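Local atomic coordinates of putative type VI secretion protein (Escherichia coli, PDB entry 6SKI), a protein that probably hydrolyses phospholipids as a toxic effector that is loaded onto the VgrG spike of the bacterial type VI secretion system. Residues P448-L454 with I481-Y485; P307-I313 with W416-C420; N255-N260 with G507-R513; N52-M58 with S149-F154. All blocks are in the same frame, centred on the assembly; numbering follows the deposited sequence.

Contact 1: P448-L454 with I481-Y485; sequences PSELIFL and IIGKY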
loop_
_atom_site.group_PDB
_atom_site.type_symbol
_atom_site.label_atom_id
_atom_site.label_comp_id
_atom_site.label_asym_id
_atom_site.label_seq_id
_atom_site.Cartn_x
_atom_site.Cartn_y
_atom_site.Cartn_z
ATOM N N PRO A 448 -3.332 19.425 14.886
ATOM C CA PRO A 448 -3.467 20.848 15.199
ATOM C C PRO A 448 -4.851 21.137 15.750
ATOM O O PRO A 448 -5.808 20.405 15.490
ATOM C CB PRO A 448 -3.249 21.531 13.845
ATOM C CG PRO A 448 -2.477 20.543 13.048
ATOM C CD PRO A 448 -2.998 19.207 13.470
ATOM N N SER A 449 -4.951 22.214 16.530
ATOM C CA SER A 449 -6.244 22.581 17.097
ATOM C C SER A 449 -7.277 22.812 16.007
ATOM O O SER A 449 -8.419 22.348 16.123
ATOM C CB SER A 449 -6.098 23.827 17.965
ATOM O OG SER A 449 -4.873 23.804 18.676
ATOM N N GLU A 450 -6.874 23.469 14.917
ATOM C CA GLU A 450 -7.771 23.704 13.793
ATOM C C GLU A 450 -8.374 22.408 13.276
ATOM O O GLU A 450 -9.503 22.401 12.777
ATOM C CB GLU A 450 -7.009 24.401 12.668
ATOM C CG GLU A 450 -7.827 25.373 11.854
ATOM C CD GLU A 450 -7.011 26.024 10.759
ATOM O OE1 GLU A 450 -7.535 26.935 10.084
ATOM O OE2 GLU A 450 -5.845 25.622 10.573
ATOM N N LEU A 451 -7.641 21.306 13.392
ATOM C CA LEU A 451 -8.071 20.018 12.876
ATOM C C LEU A 451 -8.618 19.093 13.950
ATOM O O LEU A 451 -8.941 17.944 13.639
ATOM C CB LEU A 451 -6.907 19.329 12.162
ATOM C CG LEU A 451 -6.622 19.738 10.719
ATOM C CD1 LEU A 451 -5.820 18.660 10.021
ATOM C CD2 LEU A 451 -7.907 20.025 9.966
ATOM N N ILE A 452 -8.727 19.546 15.201
ATOM C CA ILE A 452 -9.166 18.632 16.253
ATOM C C ILE A 452 -10.649 18.318 16.103
ATOM O O ILE A 452 -11.034 17.162 15.890
ATOM C CB ILE A 452 -8.838 19.200 17.646
ATOM C CG1 ILE A 452 -7.400 18.858 18.024
ATOM C CG2 ILE A 452 -9.771 18.630 18.694
ATOM C CD1 ILE A 452 -6.874 19.660 19.184
ATOM N N PHE A 453 -11.501 19.345 16.151
ATOM C CA PHE A 453 -12.936 19.104 16.076
ATOM C C PHE A 453 -13.307 18.456 14.752
ATOM O O PHE A 453 -14.104 17.510 14.721
ATOM C CB PHE A 453 -13.701 20.414 16.282
ATOM C CG PHE A 453 -15.070 20.433 15.656
ATOM C CD1 PHE A 453 -16.165 19.930 16.338
ATOM C CD2 PHE A 453 -15.267 20.985 14.399
ATOM C CE1 PHE A 453 -17.426 19.952 15.769
ATOM C CE2 PHE A 453 -16.526 21.007 13.827
ATOM C CZ PHE A 453 -17.605 20.492 14.513
ATOM N N LEU A 454 -12.692 18.910 13.659
ATOM C CA LEU A 454 -12.949 18.297 12.365
ATOM C C LEU A 454 -12.635 16.814 12.388
ATOM O O LEU A 454 -13.409 16.014 11.848
ATOM C CB LEU A 454 -12.123 18.981 11.280
ATOM C CG LEU A 454 -12.524 20.413 10.965
ATOM C CD1 LEU A 454 -11.574 21.024 9.957
ATOM C CD2 LEU A 454 -13.937 20.415 10.448
ATOM N N ILE A 481 -11.048 24.849 5.578
ATOM C CA ILE A 481 -10.041 24.549 6.590
ATOM C C ILE A 481 -9.331 23.242 6.265
ATOM O O ILE A 481 -8.120 23.108 6.476
ATOM C CB ILE A 481 -10.684 24.513 7.987
ATOM C CG1 ILE A 481 -11.359 25.850 8.291
ATOM C CG2 ILE A 481 -9.650 24.186 9.037
ATOM C CD1 ILE A 481 -12.358 25.780 9.416
ATOM N N ILE A 482 -10.062 22.265 5.729
ATOM C CA ILE A 482 -9.419 21.029 5.301
ATOM C C ILE A 482 -8.607 21.265 4.036
ATOM O O ILE A 482 -7.574 20.618 3.825
ATOM C CB ILE A 482 -10.470 19.923 5.100
ATOM C CG1 ILE A 482 -11.144 19.580 6.425
ATOM C CG2 ILE A 482 -9.837 18.672 4.522
ATOM C CD1 ILE A 482 -12.443 18.840 6.261
ATOM N N GLY A 483 -9.031 22.208 3.195
ATOM C CA GLY A 483 -8.276 22.550 2.011
ATOM C C GLY A 483 -6.921 23.131 2.313
ATOM O O GLY A 483 -6.042 23.107 1.447
ATOM N N LYS A 484 -6.728 23.653 3.526
ATOM C CA LYS A 484 -5.365 23.985 3.935
ATOM C C LYS A 484 -4.462 22.758 3.942
ATOM O O LYS A 484 -3.249 22.885 3.750
ATOM C CB LYS A 484 -5.339 24.624 5.322
ATOM C CG LYS A 484 -6.319 25.746 5.546
ATOM C CD LYS A 484 -6.160 26.330 6.938
ATOM C CE LYS A 484 -6.685 27.756 7.004
ATOM N NZ LYS A 484 -7.940 27.929 6.221
ATOM N N TYR A 485 -5.025 21.571 4.159
ATOM C CA TYR A 485 -4.244 20.377 4.447
ATOM C C TYR A 485 -4.260 19.343 3.332
ATOM O O TYR A 485 -3.529 18.353 3.422
ATOM C CB TYR A 485 -4.745 19.730 5.742
ATOM C CG TYR A 485 -4.627 20.622 6.950
ATOM C CD1 TYR A 485 -5.581 21.584 7.224
ATOM C CD2 TYR A 485 -3.566 20.487 7.827
ATOM C CE1 TYR A 485 -5.473 22.398 8.323
ATOM C CE2 TYR A 485 -3.450 21.298 8.928
ATOM C CZ TYR A 485 -4.407 22.250 9.174
ATOM O OH TYR A 485 -4.297 23.059 10.277
#

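Contact 2: P307-I313 with W416-C420; sequences PGAHSDI and WANVC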
loop_
_atom_site.group_PDB
_atom_site.type_symbol
_atom_site.label_atom_id
_atom_site.label_comp_id
_atom_site.label_asym_id
_atom_site.label_seq_id
_atom_site.Cartn_x
_atom_site.Cartn_y
_atom_site.Cartn_z
ATOM N N PRO A 307 -12.133 14.122 2.415
ATOM C CA PRO A 307 -11.430 15.148 1.639
ATOM C C PRO A 307 -9.922 14.984 1.737
ATOM O O PRO A 307 -9.372 14.766 2.817
ATOM C CB PRO A 307 -11.904 16.454 2.284
ATOM C CG PRO A 307 -12.295 16.039 3.662
ATOM C CD PRO A 307 -12.990 14.740 3.436
ATOM N N GLY A 308 -9.261 15.079 0.600
ATOM C CA GLY A 308 -7.818 14.959 0.555
ATOM C C GLY A 308 -7.380 14.251 -0.705
ATOM O O GLY A 308 -8.183 13.748 -1.484
ATOM N N ALA A 309 -6.072 14.214 -0.889
ATOM C CA ALA A 309 -5.463 13.532 -2.012
ATOM C C ALA A 309 -5.176 12.084 -1.618
ATOM O O ALA A 309 -5.646 11.600 -0.586
ATOM C CB ALA A 309 -4.203 14.284 -2.451
ATOM N N HIS A 310 -4.405 11.383 -2.444
ATOM C CA HIS A 310 -4.125 9.973 -2.206
ATOM C C HIS A 310 -3.268 9.787 -0.958
ATOM O O HIS A 310 -3.613 9.013 -0.053
ATOM C CB HIS A 310 -3.438 9.404 -3.444
ATOM C CG HIS A 310 -3.264 7.924 -3.423
ATOM N ND1 HIS A 310 -4.320 7.053 -3.560
ATOM C CD2 HIS A 310 -2.154 7.160 -3.323
ATOM C CE1 HIS A 310 -3.870 5.814 -3.524
ATOM N NE2 HIS A 310 -2.558 5.852 -3.382
ATOM N N SER A 311 -2.159 10.516 -0.879
ATOM C CA SER A 311 -1.273 10.468 0.270
ATOM C C SER A 311 -1.709 11.418 1.376
ATOM O O SER A 311 -0.973 11.601 2.349
ATOM C CB SER A 311 0.161 10.778 -0.163
ATOM O OG SER A 311 0.866 9.593 -0.481
ATOM N N ASP A 312 -2.891 12.016 1.252
ATOM C CA ASP A 312 -3.537 12.707 2.356
ATOM C C ASP A 312 -4.558 11.818 3.035
ATOM O O ASP A 312 -5.086 12.180 4.089
ATOM C CB ASP A 312 -4.218 13.989 1.868
ATOM C CG ASP A 312 -3.238 15.098 1.608
ATOM O OD1 ASP A 312 -2.336 15.290 2.446
ATOM O OD2 ASP A 312 -3.366 15.775 0.570
ATOM N N ILE A 313 -4.833 10.661 2.453
ATOM C CA ILE A 313 -5.669 9.639 3.052
ATOM C C ILE A 313 -4.821 8.493 3.576
ATOM O O ILE A 313 -5.045 7.996 4.680
ATOM C CB ILE A 313 -6.720 9.131 2.042
ATOM C CG1 ILE A 313 -7.568 10.293 1.529
ATOM C CG2 ILE A 313 -7.579 8.050 2.658
ATOM C CD1 ILE A 313 -8.434 10.940 2.562
ATOM N N TRP A 416 -3.624 15.930 7.771
ATOM C CA TRP A 416 -4.915 15.311 7.510
ATOM C C TRP A 416 -4.819 13.795 7.405
ATOM O O TRP A 416 -5.824 13.097 7.606
ATOM C CB TRP A 416 -5.528 15.891 6.232
ATOM C CG TRP A 416 -6.915 15.417 5.984
ATOM C CD1 TRP A 416 -7.321 14.533 5.033
ATOM C CD2 TRP A 416 -8.086 15.791 6.713
ATOM N NE1 TRP A 416 -8.676 14.336 5.119
ATOM C CE2 TRP A 416 -9.169 15.098 6.145
ATOM C CE3 TRP A 416 -8.324 16.646 7.790
ATOM C CZ2 TRP A 416 -10.468 15.234 6.616
ATOM C CZ3 TRP A 416 -9.612 16.780 8.256
ATOM C CH2 TRP A 416 -10.668 16.079 7.671
ATOM N N ALA A 417 -3.624 13.266 7.171
ATOM C CA ALA A 417 -3.431 11.832 7.222
ATOM C C ALA A 417 -3.454 11.311 8.646
ATOM O O ALA A 417 -3.753 10.135 8.850
ATOM C CB ALA A 417 -2.111 11.450 6.552
ATOM N N ASN A 418 -3.228 12.175 9.635
ATOM C CA ASN A 418 -3.440 11.778 11.020
ATOM C C ASN A 418 -4.926 11.641 11.322
ATOM O O ASN A 418 -5.339 10.745 12.065
ATOM C CB ASN A 418 -2.788 12.791 11.953
ATOM C CG ASN A 418 -1.288 12.844 11.792
ATOM O OD1 ASN A 418 -0.665 11.872 11.372
ATOM N ND2 ASN A 418 -0.699 13.986 12.115
ATOM N N VAL A 419 -5.748 12.512 10.736
ATOM C CA VAL A 419 -7.194 12.372 10.863
ATOM C C VAL A 419 -7.657 11.078 10.211
ATOM O O VAL A 419 -8.469 10.335 10.774
ATOM C CB VAL A 419 -7.899 13.595 10.251
ATOM C CG1 VAL A 419 -9.404 13.436 10.323
ATOM C CG2 VAL A 419 -7.456 14.867 10.943
ATOM N N CYS A 420 -7.143 10.785 9.015
ATOM C CA CYS A 420 -7.509 9.535 8.356
ATOM C C CYS A 420 -7.027 8.327 9.149
ATOM O O CYS A 420 -7.718 7.302 9.212
ATOM C CB CYS A 420 -6.939 9.522 6.943
ATOM S SG CYS A 420 -7.610 10.834 5.913
#

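Contact 3: N255-N260 with G507-R513; sequences NFFDIN and GEIFIHR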
loop_
_atom_site.group_PDB
_atom_site.type_symbol
_atom_site.label_atom_id
_atom_site.label_comp_id
_atom_site.label_asym_id
_atom_site.label_seq_id
_atom_site.Cartn_x
_atom_site.Cartn_y
_atom_site.Cartn_z
ATOM N N ASN A 255 1.168 -0.638 -23.425
ATOM C CA ASN A 255 1.819 0.035 -24.539
ATOM C C ASN A 255 3.322 -0.185 -24.574
ATOM O O ASN A 255 3.995 0.383 -25.438
ATOM C CB ASN A 255 1.520 1.535 -24.500
ATOM C CG ASN A 255 0.043 1.835 -24.581
ATOM O OD1 ASN A 255 -0.706 1.133 -25.255
ATOM N ND2 ASN A 255 -0.387 2.880 -23.891
ATOM N N PHE A 256 3.866 -0.992 -23.670
ATOM C CA PHE A 256 5.278 -1.346 -23.701
ATOM C C PHE A 256 5.471 -2.486 -24.690
ATOM O O PHE A 256 4.943 -3.582 -24.486
ATOM C CB PHE A 256 5.773 -1.759 -22.318
ATOM C CG PHE A 256 5.958 -0.616 -21.371
ATOM C CD1 PHE A 256 7.222 -0.239 -20.965
ATOM C CD2 PHE A 256 4.869 0.069 -20.870
ATOM C CE1 PHE A 256 7.396 0.806 -20.091
ATOM C CE2 PHE A 256 5.038 1.113 -19.995
ATOM C CZ PHE A 256 6.302 1.480 -19.606
ATOM N N PHE A 257 6.240 -2.231 -25.749
ATOM C CA PHE A 257 6.432 -3.237 -26.788
ATOM C C PHE A 257 7.087 -4.496 -26.234
ATOM O O PHE A 257 6.762 -5.612 -26.655
ATOM C CB PHE A 257 7.273 -2.656 -27.921
ATOM C CG PHE A 257 7.663 -3.659 -28.962
ATOM C CD1 PHE A 257 6.750 -4.088 -29.905
ATOM C CD2 PHE A 257 8.946 -4.173 -28.999
ATOM C CE1 PHE A 257 7.106 -5.010 -30.859
ATOM C CE2 PHE A 257 9.305 -5.095 -29.951
ATOM C CZ PHE A 257 8.385 -5.513 -30.883
ATOM N N ASP A 258 8.010 -4.335 -25.288
ATOM C CA ASP A 258 8.821 -5.463 -24.845
ATOM C C ASP A 258 8.008 -6.468 -24.037
ATOM O O ASP A 258 8.239 -7.678 -24.137
ATOM C CB ASP A 258 10.002 -4.953 -24.023
ATOM C CG ASP A 258 10.829 -3.930 -24.769
ATOM O OD1 ASP A 258 10.478 -2.732 -24.713
ATOM O OD2 ASP A 258 11.831 -4.316 -25.406
ATOM N N ILE A 259 7.059 -5.995 -23.232
ATOM C CA ILE A 259 6.460 -6.810 -22.185
ATOM C C ILE A 259 4.940 -6.837 -22.227
ATOM O O ILE A 259 4.329 -7.470 -21.364
ATOM C CB ILE A 259 6.940 -6.354 -20.793
ATOM C CG1 ILE A 259 6.710 -4.855 -20.629
ATOM C CG2 ILE A 259 8.407 -6.687 -20.604
ATOM C CD1 ILE A 259 7.350 -4.276 -19.402
ATOM N N ASN A 260 4.303 -6.174 -23.194
ATOM C CA ASN A 260 2.842 -6.151 -23.208
ATOM C C ASN A 260 2.236 -7.525 -23.458
ATOM O O ASN A 260 1.029 -7.700 -23.261
ATOM C CB ASN A 260 2.320 -5.166 -24.255
ATOM C CG ASN A 260 2.921 -5.389 -25.625
ATOM O OD1 ASN A 260 3.541 -6.417 -25.889
ATOM N ND2 ASN A 260 2.742 -4.416 -26.508
ATOM N N GLY A 507 2.803 6.062 -29.778
ATOM C CA GLY A 507 2.865 6.089 -28.335
ATOM C C GLY A 507 3.372 4.811 -27.715
ATOM O O GLY A 507 3.322 4.674 -26.488
ATOM N N GLU A 508 3.854 3.873 -28.523
ATOM C CA GLU A 508 4.401 2.632 -28.003
ATOM C C GLU A 508 5.736 2.896 -27.324
ATOM O O GLU A 508 6.545 3.694 -27.802
ATOM C CB GLU A 508 4.577 1.625 -29.135
ATOM C CG GLU A 508 4.982 0.237 -28.691
ATOM C CD GLU A 508 4.506 -0.829 -29.650
ATOM O OE1 GLU A 508 4.234 -0.493 -30.820
ATOM O OE2 GLU A 508 4.396 -2.000 -29.233
ATOM N N ILE A 509 5.972 2.217 -26.209
ATOM C CA ILE A 509 7.179 2.403 -25.419
ATOM C C ILE A 509 8.146 1.272 -25.738
ATOM O O ILE A 509 7.753 0.104 -25.816
ATOM C CB ILE A 509 6.875 2.457 -23.910
ATOM C CG1 ILE A 509 5.847 3.548 -23.613
ATOM C CG2 ILE A 509 8.142 2.706 -23.125
ATOM C CD1 ILE A 509 4.509 3.020 -23.192
ATOM N N PHE A 510 9.414 1.630 -25.916
ATOM C CA PHE A 510 10.474 0.694 -26.260
ATOM C C PHE A 510 11.566 0.866 -25.220
ATOM O O PHE A 510 12.183 1.932 -25.134
ATOM C CB PHE A 510 11.006 0.962 -27.667
ATOM C CG PHE A 510 10.025 0.642 -28.753
ATOM C CD1 PHE A 510 9.138 1.600 -29.204
ATOM C CD2 PHE A 510 9.995 -0.611 -29.330
ATOM C CE1 PHE A 510 8.235 1.309 -30.198
ATOM C CE2 PHE A 510 9.097 -0.903 -30.328
ATOM C CZ PHE A 510 8.214 0.057 -30.760
ATOM N N ILE A 511 11.789 -0.170 -24.416
ATOM C CA ILE A 511 12.808 -0.098 -23.383
ATOM C C ILE A 511 14.185 -0.175 -24.023
ATOM O O ILE A 511 14.433 -0.994 -24.916
ATOM C CB ILE A 511 12.603 -1.220 -22.354
ATOM C CG1 ILE A 511 11.210 -1.116 -21.734
ATOM C CG2 ILE A 511 13.670 -1.169 -21.287
ATOM C CD1 ILE A 511 10.903 -2.206 -20.747
ATOM N N HIS A 512 15.087 0.692 -23.576
ATOM C CA HIS A 512 16.469 0.648 -24.033
ATOM C C HIS A 512 17.156 -0.519 -23.339
ATOM O O HIS A 512 17.585 -0.404 -22.187
ATOM C CB HIS A 512 17.172 1.967 -23.743
ATOM C CG HIS A 512 16.832 3.049 -24.716
ATOM N ND1 HIS A 512 17.019 4.385 -24.442
ATOM C CD2 HIS A 512 16.311 2.988 -25.963
ATOM C CE1 HIS A 512 16.633 5.100 -25.482
ATOM N NE2 HIS A 512 16.198 4.278 -26.418
ATOM N N ARG A 513 17.265 -1.639 -24.045
ATOM C CA ARG A 513 17.730 -2.887 -23.463
ATOM C C ARG A 513 19.244 -2.987 -23.398
ATOM O O ARG A 513 19.761 -3.932 -22.794
ATOM C CB ARG A 513 17.165 -4.066 -24.258
ATOM C CG ARG A 513 15.654 -4.179 -24.166
ATOM C CD ARG A 513 15.103 -5.481 -24.739
ATOM N NE ARG A 513 15.492 -5.717 -26.128
ATOM C CZ ARG A 513 16.535 -6.449 -26.504
ATOM N NH1 ARG A 513 17.299 -7.036 -25.593
ATOM N NH2 ARG A 513 16.808 -6.604 -27.792
#

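Contact 4: N52-M58 with S149-F154; sequences NTASRLM and SILDIF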
loop_
_atom_site.group_PDB
_atom_site.type_symbol
_atom_site.label_atom_id
_atom_site.label_comp_id
_atom_site.label_asym_id
_atom_site.label_seq_id
_atom_site.Cartn_x
_atom_site.Cartn_y
_atom_site.Cartn_z
ATOM N N ASN A 52 10.983 3.276 -7.139
ATOM C CA ASN A 52 12.025 2.717 -7.984
ATOM C C ASN A 52 11.783 3.081 -9.446
ATOM O O ASN A 52 10.713 3.560 -9.827
ATOM C CB ASN A 52 12.120 1.200 -7.811
ATOM C CG ASN A 52 10.793 0.496 -8.001
ATOM O OD1 ASN A 52 9.907 0.981 -8.700
ATOM N ND2 ASN A 52 10.653 -0.666 -7.380
ATOM N N THR A 53 12.810 2.856 -10.265
ATOM C CA THR A 53 12.735 3.238 -11.670
ATOM C C THR A 53 11.606 2.509 -12.385
ATOM O O THR A 53 10.936 3.083 -13.249
ATOM C CB THR A 53 14.074 2.965 -12.355
ATOM O OG1 THR A 53 15.075 3.827 -11.803
ATOM C CG2 THR A 53 13.982 3.220 -13.847
ATOM N N ALA A 54 11.369 1.245 -12.027
ATOM C CA ALA A 54 10.387 0.443 -12.746
ATOM C C ALA A 54 8.976 0.996 -12.583
ATOM O O ALA A 54 8.205 1.031 -13.547
ATOM C CB ALA A 54 10.461 -1.008 -12.277
ATOM N N SER A 55 8.617 1.435 -11.375
ATOM C CA SER A 55 7.293 2.012 -11.151
ATOM C C SER A 55 7.128 3.324 -11.911
ATOM O O SER A 55 6.103 3.566 -12.566
ATOM C CB SER A 55 7.081 2.235 -9.656
ATOM O OG SER A 55 6.485 1.111 -9.040
ATOM N N ARG A 56 8.138 4.189 -11.825
ATOM C CA ARG A 56 8.094 5.465 -12.526
ATOM C C ARG A 56 7.975 5.259 -14.028
ATOM O O ARG A 56 7.298 6.029 -14.716
ATOM C CB ARG A 56 9.341 6.275 -12.184
ATOM C CG ARG A 56 9.415 6.688 -10.726
ATOM C CD ARG A 56 10.464 7.756 -10.508
ATOM N NE ARG A 56 11.466 7.754 -11.568
ATOM C CZ ARG A 56 12.691 7.259 -11.432
ATOM N NH1 ARG A 56 13.066 6.722 -10.280
ATOM N NH2 ARG A 56 13.541 7.298 -12.448
ATOM N N LEU A 57 8.621 4.217 -14.555
ATOM C CA LEU A 57 8.510 3.928 -15.979
ATOM C C LEU A 57 7.165 3.308 -16.323
ATOM O O LEU A 57 6.640 3.547 -17.413
ATOM C CB LEU A 57 9.643 3.008 -16.425
ATOM C CG LEU A 57 11.041 3.609 -16.345
ATOM C CD1 LEU A 57 12.062 2.637 -16.885
ATOM C CD2 LEU A 57 11.088 4.920 -17.095
ATOM N N MET A 58 6.597 2.510 -15.416
ATOM C CA MET A 58 5.235 2.030 -15.608
ATOM C C MET A 58 4.267 3.189 -15.746
ATOM O O MET A 58 3.273 3.090 -16.471
ATOM C CB MET A 58 4.818 1.146 -14.434
ATOM C CG MET A 58 4.658 -0.317 -14.767
ATOM S SD MET A 58 3.904 -1.227 -13.414
ATOM C CE MET A 58 2.167 -1.033 -13.792
ATOM N N SER A 149 11.935 -5.871 -14.478
ATOM C CA SER A 149 11.575 -5.061 -13.319
ATOM C C SER A 149 10.190 -4.446 -13.471
ATOM O O SER A 149 9.405 -4.420 -12.513
ATOM C CB SER A 149 12.617 -3.965 -13.112
ATOM O OG SER A 149 13.686 -4.421 -12.307
ATOM N N ILE A 150 9.863 -3.967 -14.670
ATOM C CA ILE A 150 8.554 -3.374 -14.895
ATOM C C ILE A 150 7.477 -4.448 -14.860
ATOM O O ILE A 150 6.358 -4.194 -14.404
ATOM C CB ILE A 150 8.556 -2.606 -16.228
ATOM C CG1 ILE A 150 9.543 -1.443 -16.164
ATOM C CG2 ILE A 150 7.174 -2.081 -16.562
ATOM C CD1 ILE A 150 9.605 -0.633 -17.430
ATOM N N LEU A 151 7.804 -5.667 -15.290
ATOM C CA LEU A 151 6.856 -6.768 -15.169
ATOM C C LEU A 151 6.691 -7.210 -13.723
ATOM O O LEU A 151 5.611 -7.667 -13.336
ATOM C CB LEU A 151 7.310 -7.948 -16.024
ATOM C CG LEU A 151 6.655 -8.061 -17.396
ATOM C CD1 LEU A 151 7.255 -9.214 -18.171
ATOM C CD2 LEU A 151 5.157 -8.223 -17.249
ATOM N N ASP A 152 7.750 -7.089 -12.924
ATOM C CA ASP A 152 7.660 -7.395 -11.504
ATOM C C ASP A 152 6.755 -6.405 -10.791
ATOM O O ASP A 152 5.965 -6.787 -9.922
ATOM C CB ASP A 152 9.055 -7.386 -10.886
ATOM C CG ASP A 152 9.784 -8.699 -11.073
ATOM O OD1 ASP A 152 10.954 -8.797 -10.649
ATOM O OD2 ASP A 152 9.191 -9.633 -11.650
ATOM N N ILE A 153 6.866 -5.123 -11.141
ATOM C CA ILE A 153 5.964 -4.125 -10.571
ATOM C C ILE A 153 4.541 -4.338 -11.069
ATOM O O ILE A 153 3.574 -4.145 -10.324
ATOM C CB ILE A 153 6.464 -2.705 -10.885
ATOM C CG1 ILE A 153 7.902 -2.539 -10.408
ATOM C CG2 ILE A 153 5.566 -1.673 -10.238
ATOM C CD1 ILE A 153 8.037 -2.457 -8.916
ATOM N N PHE A 154 4.386 -4.732 -12.334
ATOM C CA PHE A 154 3.052 -4.967 -12.877
ATOM C C PHE A 154 2.349 -6.097 -12.140
ATOM O O PHE A 154 1.138 -6.035 -11.897
ATOM C CB PHE A 154 3.151 -5.273 -14.369
ATOM C CG PHE A 154 1.826 -5.485 -15.034
ATOM C CD1 PHE A 154 1.517 -6.703 -15.610
ATOM C CD2 PHE A 154 0.893 -4.466 -15.089
ATOM C CE1 PHE A 154 0.304 -6.900 -16.227
ATOM C CE2 PHE A 154 -0.323 -4.659 -15.703
ATOM C CZ PHE A 154 -0.618 -5.879 -16.273
#

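Contact 1: P448-L454 with I481-Y485
Leu451 and Tyr485 lie side by side, pointing opposite ways, where two helix ends pack together, the start of helix 452-466 with the turn before it and the last part of helix 476-483 with the residues after it. With its CG beside the backbone N (chi1 -82°), Leu451 lays CD1 over the centre of the phenol ring, a CH-pi contact 3.6 Å from the centroid of the Tyr485 ring. Pro448 passes the hydroxyl end of the same ring. The aromatic plane and the Glu450 carboxylate are turned 74° apart, and the acid comes to the ring edge on a chain extended beyond CG. Leu454 drives one methyl between two isoleucines: its CD1 lies 3.8 Å from Ile481 CG2 and equally far from Ile482 CG1. Trp416 of helix 416-431 also touches Leu451, Ile482 and Tyr485. Lys484 crosses Glu450 at about a right angle, its NZ 4.0 Å from Glu450 OE1, beyond salt-bridge range. The bond that does join the segments runs from Tyr485 OH to Glu450 OE2 (3.0 Å), which is met on its anti side, 28° out of the carboxylate plane.

Contact 2: P307-I313 with W416-C420
Pro307 and Trp416 make one apolar touch between the loop after strand 303-306 and residues 416-420 of helix 416-431. Their side chains cross at about a right angle, with Pro307 CG 3.6 Å from Trp416 CZ2. The indole gets there because its CG is turned opposite the backbone N (chi1 -174°), which sends the ring across to the loop. Ile313 adds a second apolar touch: its CB points away from the helix, but the chain bends back until CD1 lies near the plane of the indole at its edge and 3.5 Å from Cys420 SG.

Of the backbone oxygens, Asp312 O faces the helix and takes a CA-H...O contact from Ala417 CA at 3.6 Å. The Asp312 carboxylate has its partners elsewhere: OD2 accepts a hydrogen bond from His487 N and a weak one from Ala309 N (3.4 Å) of its own loop. The same loop carries His310, whose ND1 is hydrogen-bonded to Asp245 OD2; with Ser197 nearby, this is consistent with the catalytic triad of an alpha/beta hydrolase.

Around the contact, Leu306 of strand 303-306 touches Ile313, Trp416 and Cys420, strand 278-284 backs Ile313, and helix 476-483 covers Pro307 and Trp416 through Ile482.

Contact 3: N255-N260 with G507-R513
Asn255 and Phe257 grip Ile509 from both of its backbone polar atoms, forming a single beta bridge of parallel pattern centred on Phe256 and Ile509. Ile509 N donates to Asn255 O at 2.8 Å, nearly straight at 176°, and Phe257 N donates to Ile509 O, also at 2.8 Å. Further along both segments, a side chain takes over from the backbone: Asp258 OD1 accepts from Ile511 N (2.9 Å) on its syn side, 27° out of the carboxylate plane.

Apolar groups pack to two sides of this seam. Ile509 lies over one face of the Phe256 ring, CG2 being 4.0 Å from the ring centroid, while Ile511 CG1 comes to the edge of that ring; Ile150 of helix 144-154 also touches Phe256. Elsewhere Phe257, its CG swung opposite the backbone N (chi1 173°), meets Phe510 obliquely with centroids 5.1 Å apart. Glu508 OE2 lies in the plane of the Phe257 ring, at its edge.

Charges meet at the far end, where Asp258 OD2 and Arg513 NE form a long salt bridge of 4.0 Å. Since strand 509-511 already pairs with strand 500-502 along its other edge, the loop gives it a second neighbour, through a single bridge. Asp258 stands in for a main-chain acceptor, and its bond from Ile511 N together with the arginine probably helps keep the carboxylate ionised.

Contact 4: N52-M58 with S149-F154
Ile153 and Met58 meet through bent side chains: the outer torsion of the isoleucine (chi2 -72°) folds CD1 back toward Asn52, while the methionine turns at its last bond (chi3 88°) to carry CE to the edge of the Phe154 ring, 3.9 Å from CD2. Between these ends Met58 SD lies 3.6 Å from Ile153 CG2, the two side chains crossing at a slant. Met58 also runs alongside Ile150 in the opposite sense, CG against CG2 at 3.6 Å. Ile150 reaches on with CD1 to Leu57 CB (3.8 Å). The small Ala54 lets the backbones close in, its CA 4.7 Å from that of Ile150 and its CB 3.5 Å from Ile153 CG1. Asn52 caps its own helix, OD1 accepting from Ser55 N at 3.0 Å, and turns ND2 toward Ile153 CD1. Ser55 OG is hydrogen-bonded to Arg198 NH2, next to Ser197, the probable nucleophile in a GFSRG sequence, which places this helix close to the presumed active site. Helices 53-58 and 144-154 pass at -77° with their local axes 8.4 Å apart, a steep helix-helix crossing in which Ala54 sits at the close approach, beside what is probably the nucleophile elbow of an alpha/beta-hydrolase fold.

Overall arrangement
From the N terminus, contact 4 closes first, bringing helix 144-154 back onto helix 53-58. Residues 255-260 then open contact 3, whose loop of 246 residues shuts only at 507-513, tying the hydrolase core to a late beta hairpin. Nested inside it, one after the other, are contact 2, joining the loop after strand 303-306 to helix 416-431, and contact 1, joining helix 452-466 to helix 476-483; no contacts cross. Contacts 1 and 2 touch where Ile482 meets Trp416 and Pro307. Contacts 3 and 4 touch through Phe256 and Ile259, which meet Ile150. Contact 1 lies on the opposite side of the chain's centre from contacts 3 and 4, its centre about 45 Å from that of contact 3.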